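Local coordinates for protein peroxisomal acyl-CoA oxidase 1A (Solanum lycopersicum, PDB 2FON) that probably catalyses the FAD-dependent oxidation of fatty acyl-CoA esters in peroxisomal beta-oxidation, at residues 209-214 / 219-224; 299-304 / 371-376; 72-77 / 654-659; 55-60 / 102-107. All coordinates share one frame; numbering follows the deposited sequence.

Interaction 1. Residues 209-214 / 219-224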
loop_
_atom_site.group_PDB
_atom_site.type_symbol
_atom_site.label_atom_id
_atom_site.label_comp_id
_atom_site.label_asym_id
_atom_site.label_seq_id
_atom_site.Cartn_x
_atom_site.Cartn_y
_atom_site.Cartn_z
ATOM N N ALA B 209 24.174 22.571 7.526
ATOM C CA ALA B 209 24.513 23.546 6.486
ATOM C C ALA B 209 25.972 23.386 6.084
ATOM O O ALA B 209 26.778 22.755 6.798
ATOM C CB ALA B 209 24.271 24.956 6.980
ATOM N N ARG B 210 26.324 23.945 4.939
ATOM C CA ARG B 210 27.687 23.790 4.469
ATOM C C ARG B 210 28.485 24.847 5.197
ATOM O O ARG B 210 28.156 26.027 5.111
ATOM C CB ARG B 210 27.831 24.007 2.959
ATOM C CG ARG B 210 26.728 23.474 2.053
ATOM C CD ARG B 210 27.204 23.518 0.567
ATOM N NE ARG B 210 28.284 22.537 0.434
ATOM C CZ ARG B 210 28.097 21.215 0.418
ATOM N NH1 ARG B 210 26.863 20.711 0.440
ATOM N NH2 ARG B 210 29.143 20.393 0.368
ATOM N N LEU B 211 29.529 24.440 5.902
ATOM C CA LEU B 211 30.422 25.389 6.537
ATOM C C LEU B 211 31.354 26.094 5.513
ATOM O O LEU B 211 32.137 25.430 4.808
ATOM C CB LEU B 211 31.212 24.719 7.687
ATOM C CG LEU B 211 32.314 25.527 8.367
ATOM C CD1 LEU B 211 31.816 26.815 8.999
ATOM C CD2 LEU B 211 32.974 24.676 9.412
ATOM N N ILE B 212 31.234 27.422 5.438
ATOM C CA ILE B 212 32.096 28.269 4.632
ATOM C C ILE B 212 32.929 29.167 5.578
ATOM O O ILE B 212 32.407 30.037 6.294
ATOM C CB ILE B 212 31.262 29.194 3.678
ATOM C CG1 ILE B 212 30.237 28.399 2.834
ATOM C CG2 ILE B 212 32.177 30.109 2.842
ATOM C CD1 ILE B 212 30.819 27.209 2.125
ATOM N N THR B 213 34.228 28.934 5.598
ATOM C CA THR B 213 35.116 29.712 6.425
ATOM C C THR B 213 36.465 29.680 5.732
ATOM O O THR B 213 36.789 28.694 5.062
ATOM C CB THR B 213 35.177 29.222 7.920
ATOM O OG1 THR B 213 36.056 30.062 8.664
ATOM C CG2 THR B 213 35.699 27.829 8.053
ATOM N N ASP B 214 37.221 30.777 5.865
ATOM C CA ASP B 214 38.484 30.964 5.129
ATOM C C ASP B 214 38.284 30.865 3.598
ATOM O O ASP B 214 39.132 30.321 2.893
ATOM C CB ASP B 214 39.512 29.920 5.605
ATOM C CG ASP B 214 40.953 30.371 5.447
ATOM O OD1 ASP B 214 41.272 31.262 4.611
ATOM O OD2 ASP B 214 41.787 29.796 6.174
ATOM N N GLY B 219 32.295 21.428 3.928
ATOM C CA GLY B 219 31.204 20.445 3.989
ATOM C C GLY B 219 30.171 20.588 5.115
ATOM O O GLY B 219 30.227 21.500 5.929
ATOM N N VAL B 220 29.230 19.658 5.168
ATOM C CA VAL B 220 28.076 19.836 6.028
ATOM C C VAL B 220 28.333 19.717 7.563
ATOM O O VAL B 220 29.003 18.799 8.016
ATOM C CB VAL B 220 26.979 18.914 5.566
ATOM C CG1 VAL B 220 25.882 18.880 6.574
ATOM C CG2 VAL B 220 26.469 19.373 4.200
ATOM N N ASN B 221 27.833 20.689 8.337
ATOM C CA ASN B 221 27.863 20.571 9.786
ATOM C C ASN B 221 26.606 20.980 10.493
ATOM O O ASN B 221 25.691 21.512 9.899
ATOM C CB ASN B 221 28.977 21.389 10.352
ATOM C CG ASN B 221 30.300 20.776 10.114
ATOM O OD1 ASN B 221 30.924 20.240 11.024
ATOM N ND2 ASN B 221 30.755 20.847 8.878
ATOM N N GLY B 222 26.571 20.728 11.792
ATOM C CA GLY B 222 25.363 20.947 12.586
ATOM C C GLY B 222 25.502 22.240 13.343
ATOM O O GLY B 222 26.528 22.460 13.958
ATOM N N PHE B 223 24.481 23.084 13.300
ATOM C CA PHE B 223 24.490 24.311 14.067
ATOM C C PHE B 223 23.260 24.415 14.934
ATOM O O PHE B 223 22.145 24.129 14.490
ATOM C CB PHE B 223 24.547 25.491 13.128
ATOM C CG PHE B 223 25.715 25.449 12.223
ATOM C CD1 PHE B 223 25.745 24.572 11.150
ATOM C CD2 PHE B 223 26.815 26.254 12.459
ATOM C CE1 PHE B 223 26.842 24.526 10.312
ATOM C CE2 PHE B 223 27.922 26.230 11.637
ATOM C CZ PHE B 223 27.950 25.368 10.564
ATOM N N ILE B 224 23.467 24.804 16.182
ATOM C CA ILE B 224 22.365 25.066 17.081
ATOM C C ILE B 224 21.871 26.491 16.881
ATOM O O ILE B 224 22.462 27.423 17.410
ATOM C CB ILE B 224 22.784 24.896 18.533
ATOM C CG1 ILE B 224 23.404 23.524 18.748
ATOM C CG2 ILE B 224 21.584 25.108 19.460
ATOM C CD1 ILE B 224 24.072 23.386 20.122
#

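Interaction 2. Residues 299-304 / 371-376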
loop_
_atom_site.group_PDB
_atom_site.type_symbol
_atom_site.label_atom_id
_atom_site.label_comp_id
_atom_site.label_asym_id
_atom_site.label_seq_id
_atom_site.Cartn_x
_atom_site.Cartn_y
_atom_site.Cartn_z
ATOM N N THR B 299 26.425 5.768 16.521
ATOM C CA THR B 299 25.023 6.241 16.492
ATOM C C THR B 299 24.194 5.762 15.259
ATOM O O THR B 299 22.959 5.635 15.346
ATOM C CB THR B 299 24.912 7.770 16.799
ATOM O OG1 THR B 299 25.067 7.969 18.212
ATOM C CG2 THR B 299 23.570 8.360 16.354
ATOM N N MET B 300 24.865 5.446 14.143
ATOM C CA MET B 300 24.175 4.792 13.024
ATOM C C MET B 300 23.511 3.551 13.586
ATOM O O MET B 300 22.286 3.413 13.551
ATOM C CB MET B 300 25.140 4.421 11.852
ATOM N N VAL B 301 24.327 2.675 14.150
ATOM C CA VAL B 301 23.856 1.374 14.605
ATOM C C VAL B 301 22.668 1.496 15.545
ATOM O O VAL B 301 21.704 0.747 15.410
ATOM C CB VAL B 301 24.977 0.586 15.290
ATOM C CG1 VAL B 301 24.526 -0.843 15.557
ATOM C CG2 VAL B 301 26.242 0.622 14.427
ATOM N N TYR B 302 22.742 2.456 16.472
ATOM C CA TYR B 302 21.711 2.676 17.467
ATOM C C TYR B 302 20.412 3.058 16.777
ATOM O O TYR B 302 19.362 2.449 17.014
ATOM C CB TYR B 302 22.129 3.770 18.455
ATOM C CG TYR B 302 21.125 3.986 19.568
ATOM C CD1 TYR B 302 21.277 3.365 20.820
ATOM C CD2 TYR B 302 20.009 4.809 19.365
ATOM C CE1 TYR B 302 20.342 3.563 21.845
ATOM C CE2 TYR B 302 19.058 5.001 20.360
ATOM C CZ TYR B 302 19.222 4.385 21.604
ATOM O OH TYR B 302 18.251 4.617 22.579
ATOM N N VAL B 303 20.472 4.068 15.923
ATOM C CA VAL B 303 19.273 4.517 15.279
ATOM C C VAL B 303 18.677 3.419 14.398
ATOM O O VAL B 303 17.503 3.064 14.555
ATOM C CB VAL B 303 19.490 5.773 14.454
ATOM C CG1 VAL B 303 18.129 6.255 13.926
ATOM C CG2 VAL B 303 20.152 6.866 15.294
ATOM N N ARG B 304 19.463 2.870 13.480
ATOM C CA ARG B 304 18.947 1.809 12.647
ATOM C C ARG B 304 18.298 0.713 13.520
ATOM O O ARG B 304 17.194 0.252 13.224
ATOM C CB ARG B 304 20.038 1.206 11.766
ATOM C CG ARG B 304 20.846 2.169 10.940
ATOM C CD ARG B 304 20.034 2.784 9.853
ATOM N NE ARG B 304 20.815 3.542 8.867
ATOM C CZ ARG B 304 22.018 3.191 8.387
ATOM N NH1 ARG B 304 22.608 2.052 8.793
ATOM N NH2 ARG B 304 22.611 3.976 7.472
ATOM N N LYS B 371 20.902 -5.073 18.953
ATOM C CA LYS B 371 21.191 -4.620 20.311
ATOM C C LYS B 371 22.558 -5.087 20.629
ATOM O O LYS B 371 23.353 -4.320 21.117
ATOM C CB LYS B 371 20.236 -5.304 21.278
ATOM C CG LYS B 371 19.881 -4.543 22.511
ATOM C CD LYS B 371 18.343 -4.417 22.598
ATOM C CE LYS B 371 17.934 -3.354 23.651
ATOM N NZ LYS B 371 16.441 -3.261 23.794
ATOM N N TRP B 372 22.840 -6.357 20.347
ATOM C CA TRP B 372 24.168 -6.916 20.629
ATOM C C TRP B 372 25.186 -6.282 19.719
ATOM O O TRP B 372 26.240 -5.871 20.180
ATOM C CB TRP B 372 24.223 -8.444 20.490
ATOM C CG TRP B 372 25.623 -9.005 20.573
ATOM C CD1 TRP B 372 26.343 -9.276 21.720
ATOM C CD2 TRP B 372 26.494 -9.332 19.475
ATOM N NE1 TRP B 372 27.585 -9.759 21.397
ATOM C CE2 TRP B 372 27.706 -9.806 20.029
ATOM C CE3 TRP B 372 26.374 -9.260 18.076
ATOM C CZ2 TRP B 372 28.795 -10.217 19.221
ATOM C CZ3 TRP B 372 27.462 -9.675 17.272
ATOM C CH2 TRP B 372 28.642 -10.145 17.846
ATOM N N LEU B 373 24.861 -6.193 18.432
ATOM C CA LEU B 373 25.790 -5.629 17.475
ATOM C C LEU B 373 26.188 -4.213 17.864
ATOM O O LEU B 373 27.326 -3.796 17.640
ATOM C CB LEU B 373 25.260 -5.674 16.038
ATOM C CG LEU B 373 26.353 -5.147 15.080
ATOM C CD1 LEU B 373 27.482 -6.136 14.816
ATOM C CD2 LEU B 373 25.748 -4.642 13.785
ATOM N N TYR B 374 25.261 -3.481 18.464
ATOM C CA TYR B 374 25.577 -2.137 18.959
ATOM C C TYR B 374 26.605 -2.161 20.082
ATOM O O TYR B 374 27.505 -1.337 20.088
ATOM C CB TYR B 374 24.315 -1.370 19.391
ATOM C CG TYR B 374 24.625 -0.117 20.171
ATOM C CD1 TYR B 374 24.971 1.065 19.509
ATOM C CD2 TYR B 374 24.592 -0.113 21.571
ATOM C CE1 TYR B 374 25.272 2.234 20.222
ATOM C CE2 TYR B 374 24.889 1.039 22.292
ATOM C CZ TYR B 374 25.234 2.216 21.613
ATOM O OH TYR B 374 25.545 3.374 22.314
ATOM N N THR B 375 26.468 -3.087 21.029
ATOM C CA THR B 375 27.429 -3.205 22.123
ATOM C C THR B 375 28.799 -3.604 21.557
ATOM O O THR B 375 29.825 -3.055 21.947
ATOM C CB THR B 375 26.939 -4.206 23.219
ATOM O OG1 THR B 375 25.530 -4.048 23.444
ATOM C CG2 THR B 375 27.668 -4.009 24.535
ATOM N N ASP B 376 28.814 -4.536 20.613
ATOM C CA ASP B 376 30.064 -4.969 19.993
ATOM C C ASP B 376 30.830 -3.847 19.270
ATOM O O ASP B 376 32.041 -3.698 19.453
ATOM C CB ASP B 376 29.806 -6.139 19.038
ATOM C CG ASP B 376 31.100 -6.745 18.461
ATOM O OD1 ASP B 376 31.281 -6.650 17.226
ATOM O OD2 ASP B 376 31.916 -7.326 19.224
#

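Interaction 3. Residues 72-77 / 654-659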
loop_
_atom_site.group_PDB
_atom_site.type_symbol
_atom_site.label_atom_id
_atom_site.label_comp_id
_atom_site.label_asym_id
_atom_site.label_seq_id
_atom_site.Cartn_x
_atom_site.Cartn_y
_atom_site.Cartn_z
ATOM N N ARG B 72 -10.101 11.025 17.679
ATOM C CA ARG B 72 -8.924 11.669 17.081
ATOM C C ARG B 72 -8.963 11.831 15.576
ATOM O O ARG B 72 -8.623 12.870 15.051
ATOM C CB ARG B 72 -7.620 11.003 17.498
ATOM C CG ARG B 72 -6.474 12.055 17.643
ATOM C CD ARG B 72 -5.146 11.403 17.962
ATOM N NE ARG B 72 -5.103 10.184 17.169
ATOM C CZ ARG B 72 -4.501 10.029 15.989
ATOM N NH1 ARG B 72 -3.744 10.984 15.393
ATOM N NH2 ARG B 72 -4.608 8.828 15.453
ATOM N N THR B 73 -9.389 10.787 14.906
ATOM C CA THR B 73 -9.492 10.711 13.459
ATOM C C THR B 73 -10.413 11.739 12.785
ATOM O O THR B 73 -10.215 12.040 11.616
ATOM C CB THR B 73 -9.897 9.254 13.102
ATOM O OG1 THR B 73 -8.697 8.468 13.014
ATOM C CG2 THR B 73 -10.747 9.156 11.810
ATOM N N MET B 74 -11.400 12.274 13.505
ATOM C CA MET B 74 -12.325 13.287 12.951
ATOM C C MET B 74 -12.040 14.764 13.328
ATOM O O MET B 74 -12.829 15.642 13.037
ATOM C CB MET B 74 -13.803 12.907 13.199
ATOM C CG MET B 74 -14.165 12.423 14.617
ATOM S SD MET B 74 -15.962 12.095 14.800
ATOM C CE MET B 74 -16.209 12.066 16.609
ATOM N N LEU B 75 -10.906 15.056 13.952
ATOM C CA LEU B 75 -10.609 16.442 14.330
ATOM C C LEU B 75 -10.056 17.248 13.141
ATOM O O LEU B 75 -9.245 16.737 12.364
ATOM C CB LEU B 75 -9.654 16.496 15.535
ATOM C CG LEU B 75 -10.231 15.979 16.885
ATOM C CD1 LEU B 75 -9.142 15.804 17.947
ATOM C CD2 LEU B 75 -11.370 16.800 17.437
ATOM N N PRO B 76 -10.503 18.500 12.972
ATOM C CA PRO B 76 -9.793 19.290 11.957
ATOM C C PRO B 76 -8.383 19.517 12.449
ATOM O O PRO B 76 -8.153 19.527 13.657
ATOM C CB PRO B 76 -10.559 20.633 11.922
ATOM C CG PRO B 76 -11.805 20.443 12.702
ATOM C CD PRO B 76 -11.600 19.246 13.622
ATOM N N ARG B 77 -7.453 19.710 11.536
ATOM C CA ARG B 77 -6.040 19.873 11.854
ATOM C C ARG B 77 -5.765 20.771 13.079
ATOM O O ARG B 77 -5.085 20.324 14.032
ATOM C CB ARG B 77 -5.287 20.364 10.610
ATOM C CG ARG B 77 -3.784 20.354 10.736
ATOM C CD ARG B 77 -3.158 19.198 9.993
ATOM N NE ARG B 77 -1.810 19.054 10.489
ATOM C CZ ARG B 77 -0.739 19.539 9.886
ATOM N NH1 ARG B 77 -0.883 20.190 8.727
ATOM N NH2 ARG B 77 0.463 19.385 10.475
ATOM N N LYS B 654 -21.802 7.448 15.457
ATOM C CA LYS B 654 -21.055 8.565 16.036
ATOM C C LYS B 654 -20.345 9.450 14.989
ATOM O O LYS B 654 -19.920 10.564 15.312
ATOM C CB LYS B 654 -20.029 8.049 17.054
ATOM C CG LYS B 654 -20.615 7.033 18.007
ATOM C CD LYS B 654 -20.049 7.197 19.428
ATOM C CE LYS B 654 -20.176 5.898 20.237
ATOM N NZ LYS B 654 -18.942 5.699 21.020
ATOM N N ASP B 655 -20.201 8.979 13.748
ATOM C CA ASP B 655 -19.790 9.865 12.668
ATOM C C ASP B 655 -20.664 11.156 12.596
ATOM O O ASP B 655 -21.883 11.116 12.786
ATOM C CB ASP B 655 -19.776 9.126 11.332
ATOM C CG ASP B 655 -19.395 10.052 10.145
ATOM O OD1 ASP B 655 -20.300 10.762 9.613
ATOM O OD2 ASP B 655 -18.196 10.069 9.734
ATOM N N PRO B 656 -20.033 12.306 12.315
ATOM C CA PRO B 656 -20.704 13.610 12.107
ATOM C C PRO B 656 -21.998 13.549 11.258
ATOM O O PRO B 656 -23.034 14.166 11.603
ATOM C CB PRO B 656 -19.636 14.462 11.377
ATOM C CG PRO B 656 -18.387 13.591 11.289
ATOM C CD PRO B 656 -18.569 12.409 12.181
ATOM N N LEU B 657 -21.942 12.800 10.162
ATOM C CA LEU B 657 -23.112 12.678 9.308
ATOM C C LEU B 657 -24.323 12.101 10.019
ATOM O O LEU B 657 -25.450 12.437 9.639
ATOM C CB LEU B 657 -22.796 11.898 8.044
ATOM C CG LEU B 657 -21.879 12.665 7.109
ATOM C CD1 LEU B 657 -21.471 11.690 6.014
ATOM C CD2 LEU B 657 -22.525 13.980 6.569
ATOM N N ASN B 658 -24.105 11.289 11.055
ATOM C CA ASN B 658 -25.219 10.673 11.763
ATOM C C ASN B 658 -25.932 11.553 12.786
ATOM O O ASN B 658 -26.945 11.162 13.335
ATOM C CB ASN B 658 -24.852 9.277 12.254
ATOM C CG ASN B 658 -24.837 8.258 11.087
ATOM O OD1 ASN B 658 -25.770 8.243 10.271
ATOM N ND2 ASN B 658 -23.767 7.449 10.972
ATOM N N LYS B 659 -25.449 12.778 12.981
ATOM C CA LYS B 659 -26.118 13.726 13.909
ATOM C C LYS B 659 -27.607 13.996 13.606
ATOM O O LYS B 659 -28.372 14.220 14.519
ATOM C CB LYS B 659 -25.327 15.036 14.036
ATOM C CG LYS B 659 -23.805 14.752 14.235
ATOM C CD LYS B 659 -23.011 16.015 14.613
ATOM C CE LYS B 659 -21.621 15.681 15.188
ATOM N NZ LYS B 659 -21.339 16.678 16.285
#

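Interaction 4. Residues 55-60 / 102-107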
loop_
_atom_site.group_PDB
_atom_site.type_symbol
_atom_site.label_atom_id
_atom_site.label_comp_id
_atom_site.label_asym_id
_atom_site.label_seq_id
_atom_site.Cartn_x
_atom_site.Cartn_y
_atom_site.Cartn_z
ATOM N N ASP B 55 4.691 -3.811 30.450
ATOM C CA ASP B 55 3.351 -4.077 30.947
ATOM C C ASP B 55 2.771 -2.983 31.845
ATOM O O ASP B 55 1.576 -2.681 31.787
ATOM C CB ASP B 55 3.298 -5.408 31.687
ATOM C CG ASP B 55 1.888 -5.851 31.969
ATOM O OD1 ASP B 55 1.098 -5.930 30.998
ATOM O OD2 ASP B 55 1.573 -6.125 33.155
ATOM N N ARG B 56 3.618 -2.399 32.681
ATOM C CA ARG B 56 3.140 -1.454 33.672
ATOM C C ARG B 56 2.951 -0.058 33.036
ATOM O O ARG B 56 2.120 0.722 33.497
ATOM C CB ARG B 56 4.095 -1.448 34.882
ATOM C CG ARG B 56 4.169 -0.158 35.715
ATOM C CD ARG B 56 5.132 -0.330 36.935
ATOM N NE ARG B 56 6.499 -0.726 36.547
ATOM C CZ ARG B 56 7.433 0.115 36.082
ATOM N NH1 ARG B 56 7.198 1.427 35.962
ATOM N NH2 ARG B 56 8.617 -0.374 35.742
ATOM N N ILE B 57 3.714 0.260 31.996
ATOM C CA ILE B 57 3.614 1.586 31.427
ATOM C C ILE B 57 2.462 1.615 30.410
ATOM O O ILE B 57 1.681 2.540 30.363
ATOM C CB ILE B 57 4.914 2.005 30.766
ATOM C CG1 ILE B 57 6.043 2.004 31.783
ATOM C CG2 ILE B 57 4.737 3.356 30.077
ATOM C CD1 ILE B 57 5.979 3.095 32.794
ATOM N N SER B 58 2.410 0.572 29.595
ATOM C CA SER B 58 1.242 0.153 28.849
ATOM C C SER B 58 -0.061 0.461 29.532
ATOM O O SER B 58 -0.853 1.228 29.013
ATOM C CB SER B 58 1.280 -1.360 28.707
ATOM O OG SER B 58 1.772 -1.648 27.458
ATOM N N LYS B 59 -0.298 -0.204 30.661
ATOM C CA LYS B 59 -1.604 -0.219 31.261
ATOM C C LYS B 59 -1.869 1.098 31.927
ATOM O O LYS B 59 -3.018 1.543 32.088
ATOM C CB LYS B 59 -1.722 -1.382 32.226
ATOM C CG LYS B 59 -2.444 -2.511 31.544
ATOM C CD LYS B 59 -2.026 -3.868 32.090
ATOM C CE LYS B 59 -2.219 -4.910 30.982
ATOM N NZ LYS B 59 -2.236 -6.268 31.591
ATOM N N LEU B 60 -0.779 1.746 32.254
ATOM C CA LEU B 60 -0.867 3.013 32.878
ATOM C C LEU B 60 -1.185 4.116 31.853
ATOM O O LEU B 60 -1.808 5.112 32.180
ATOM C CB LEU B 60 0.449 3.251 33.561
ATOM C CG LEU B 60 0.533 4.555 34.279
ATOM C CD1 LEU B 60 1.237 4.278 35.612
ATOM C CD2 LEU B 60 1.216 5.653 33.343
ATOM N N GLN B 102 14.361 7.997 31.885
ATOM C CA GLN B 102 14.286 8.255 30.438
ATOM C C GLN B 102 13.878 7.018 29.600
ATOM O O GLN B 102 13.094 7.109 28.616
ATOM C CB GLN B 102 15.570 8.899 29.912
ATOM C CG GLN B 102 15.661 10.458 30.145
ATOM C CD GLN B 102 17.010 11.042 29.629
ATOM O OE1 GLN B 102 18.019 10.333 29.626
ATOM N NE2 GLN B 102 17.026 12.327 29.208
ATOM N N GLU B 103 14.361 5.855 30.010
ATOM C CA GLU B 103 13.899 4.615 29.395
ATOM C C GLU B 103 12.379 4.524 29.545
ATOM O O GLU B 103 11.645 4.414 28.545
ATOM C CB GLU B 103 14.649 3.434 29.990
ATOM C CG GLU B 103 13.999 2.084 29.933
ATOM C CD GLU B 103 14.697 1.092 30.908
ATOM O OE1 GLU B 103 14.756 -0.141 30.620
ATOM O OE2 GLU B 103 15.179 1.565 31.978
ATOM N N GLU B 104 11.911 4.656 30.781
ATOM C CA GLU B 104 10.477 4.600 31.053
ATOM C C GLU B 104 9.638 5.630 30.270
ATOM O O GLU B 104 8.580 5.279 29.738
ATOM C CB GLU B 104 10.234 4.732 32.530
ATOM C CG GLU B 104 10.398 3.440 33.217
ATOM C CD GLU B 104 10.405 3.594 34.749
ATOM O OE1 GLU B 104 10.908 4.625 35.257
ATOM O OE2 GLU B 104 9.905 2.671 35.446
ATOM N N ALA B 105 10.136 6.867 30.206
ATOM C CA ALA B 105 9.559 7.939 29.430
ATOM C C ALA B 105 9.506 7.610 27.958
ATOM O O ALA B 105 8.566 8.023 27.250
ATOM C CB ALA B 105 10.338 9.204 29.634
ATOM N N THR B 106 10.498 6.890 27.451
ATOM C CA THR B 106 10.382 6.479 26.028
ATOM C C THR B 106 9.120 5.595 25.809
ATOM O O THR B 106 8.271 5.880 24.928
ATOM C CB THR B 106 11.642 5.733 25.531
ATOM O OG1 THR B 106 12.817 6.379 26.057
ATOM C CG2 THR B 106 11.698 5.751 24.073
ATOM N N MET B 107 9.032 4.543 26.622
ATOM C CA MET B 107 7.905 3.685 26.711
ATOM C C MET B 107 6.642 4.537 26.835
ATOM O O MET B 107 5.714 4.369 26.052
ATOM C CB MET B 107 8.069 2.781 27.947
ATOM C CG MET B 107 7.754 1.277 27.771
ATOM S SD MET B 107 8.546 0.564 26.285
ATOM C CE MET B 107 8.763 -1.173 26.697
#

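Interaction 1. Residues 209-214 / 219-224
Ala209 pairs with Asn221, and Leu211 bonds to Gly219; Ala209 and Leu211 have the most surface buried here, and both meet the opposite strand mainly through their backbones. Ala209 N donates to Asn221 O at 3.0 Å while Asn221 N donates to Ala209 O at 2.8 Å, the two bonds of an antiparallel hydrogen-bonded pair. Two residues on, Leu211 N reaches Gly219 O at 3.0 Å from above the carbonyl plane. Asn221 ND2 comes to that same oxygen from the opposite face at 3.1 Å, so Gly219 O accepts both from the partner strand and from a side chain of its own strand. The strands, 204-213 and 216-226, form a beta hairpin in the middle domain of the acyl-CoA dehydrogenase fold, and their local axes stand 105° apart, so they diverge soon after pairing. Phe223 then comes in edge-on: with CG anti to its carbonyl carbon (chi1 -57°), its ring brings CE1 to within 4.2 Å of Ala209 CB and CZ to within 4.4 Å of Leu211 CB. On the other face of the sheet Arg210 NH1 lies 4.0 Å from Val220 CG2, its guanidinium held by Asp217 and the carbonyls of Gln166 and Leu168. The Val220 side chain is about 10 Å from the bound FAD.

Interaction 2. Residues 299-304 / 371-376
Tyr302 and Tyr374 meet as a T-shaped pair, a useful example of how two aromatic side chains can settle at the margin of a helix interface. The edge of Tyr302 is turned toward the face of Tyr374, with ring planes 73° apart and centroids separated by 5.7 Å. The leading atom of that edge is Tyr302 CD1, which stands 4.1 Å above the plane of the Tyr374 ring, displaced toward its rim rather than centred. It lies 4.2 Å from both Tyr374 CE1 and Tyr374 CZ. Closer to the backbone, Tyr302 CB rests 3.9 Å from Tyr374 CE1, so the base of one side chain and the edge of its ring bear on the same part of the other. The residues come from helices 297-328 and 347-380, long members of the helical C-terminal region of the acyl-CoA oxidase fold, whose local axes run almost antiparallel at 169° and approach to 9.3 Å. Beside the rings lies Val301, whose CB sits at the edge of the Tyr374 ring. Its CG1 lies anti to the backbone N (chi1 -171°), which directs that methyl across to Tyr374 CA at 3.8 Å. The same methyl meets Leu373 CD2 at 4.4 Å, and here the interface passes from the more exposed tyrosines to the buried Val301 and Leu373. One turn along from Val301, Arg304 leans on the side chains of His393, Thr396 and Ala397 of helix 389-417.

Interaction 3. Residues 72-77 / 654-659
Met74 reaches across to Pro656, SD lying 3.7 Å from CD of the proline ring, in a small surface contact between two loops, each with a short 3-10 turn. It brings an N-terminal loop, just ahead of helix 77-97, against one near the C-terminus, between helices 644-652 and 666-675. Met74 makes the whole of the contact from 72-77: CG lies between the backbone N and the carbonyl carbon (chi1 46°), and from there the chain runs extended, bringing SD to the CD corner of the proline ring and CE 4.2 Å from Lys654 O. The interaction is van der Waals in kind. In the next shell, the loop bearing Pro656 is fixed by polar groups. Asp655 OD2 forms a salt bridge with Arg77 NH1 of the second subunit, and Asn658 ND2 donates to Asp243 O of that subunit, so this loop belongs to the dimer interface as well. Within its own chain Asn658 ND2 also donates to Ala652 O, and Asn658 N donates to Asp655 O at 2.8 Å. The other carboxylate oxygen of Asp655 closes an Asx turn round the proline, OD1 accepting from Leu657 N at 2.7 Å on its anti side, with the donor 35° out of the carboxylate plane.

Interaction 4. Residues 55-60 / 102-107
Ile57 meets Met107 and Glu104 with successive atoms of its branched side chain. Its CB already touches the opposite helix, lying 4.2 Å from Met107 CG. The CG2 branch, anti to the backbone N, does most of the packing: it sits 3.9 Å from the carbonyl carbon Met107 C and 4.0 Å from Met107 CB, and it also approaches Glu104 O. On the other branch, CG1 leaves beside the backbone N (chi1 -60°) and carries CD1 to 4.5 Å from Glu104 CG, at the foot of an acidic side chain. That side chain runs extended past this apolar patch to a salt bridge at its outer margin. Arg56 NH1 donates to Glu104 OE2 at 3.0 Å, and NH2 adds a weak bond to the same oxygen at 3.3 Å. The oxygen lies at the edge of the guanidinium, near its plane; the two flat groups are turned 75° from each other, and NH1 meets OE2 from above the carboxylate plane. Both ends have further partners: Arg56 NH2 pairs with Glu52, and Glu104 OE1 accepts from Ser101 N. Helices 48-62 and 102-112, both in the N-terminal helical part of the chain, cross here at -46° with local axes 10.0 Å apart; Met107 also packs on Leu53 and Thr54 of helix 48-62, while Leu108 of helix 102-112 meets Ile57 and Leu60.

The four contacts differ in chemistry as in place. Interaction 1 ties two strands by backbone bonds, whereas interactions 2 and 4 join helices through side chains, the former by aromatic and aliphatic packing alone, the latter with a salt bridge beside the apolar patch. These three are partly buried; interaction 3 is a surface contact of loops, small within its chain but set beside the second subunit. None shares a helix or strand with another, though helix 48-62 of interaction 4 leads into the loop 72-77 of interaction 3. Interactions 2 and 4 approach most nearly, with nearest atoms about 7 Å apart, while the centres of interactions 1 and 3 are about 47 Å apart.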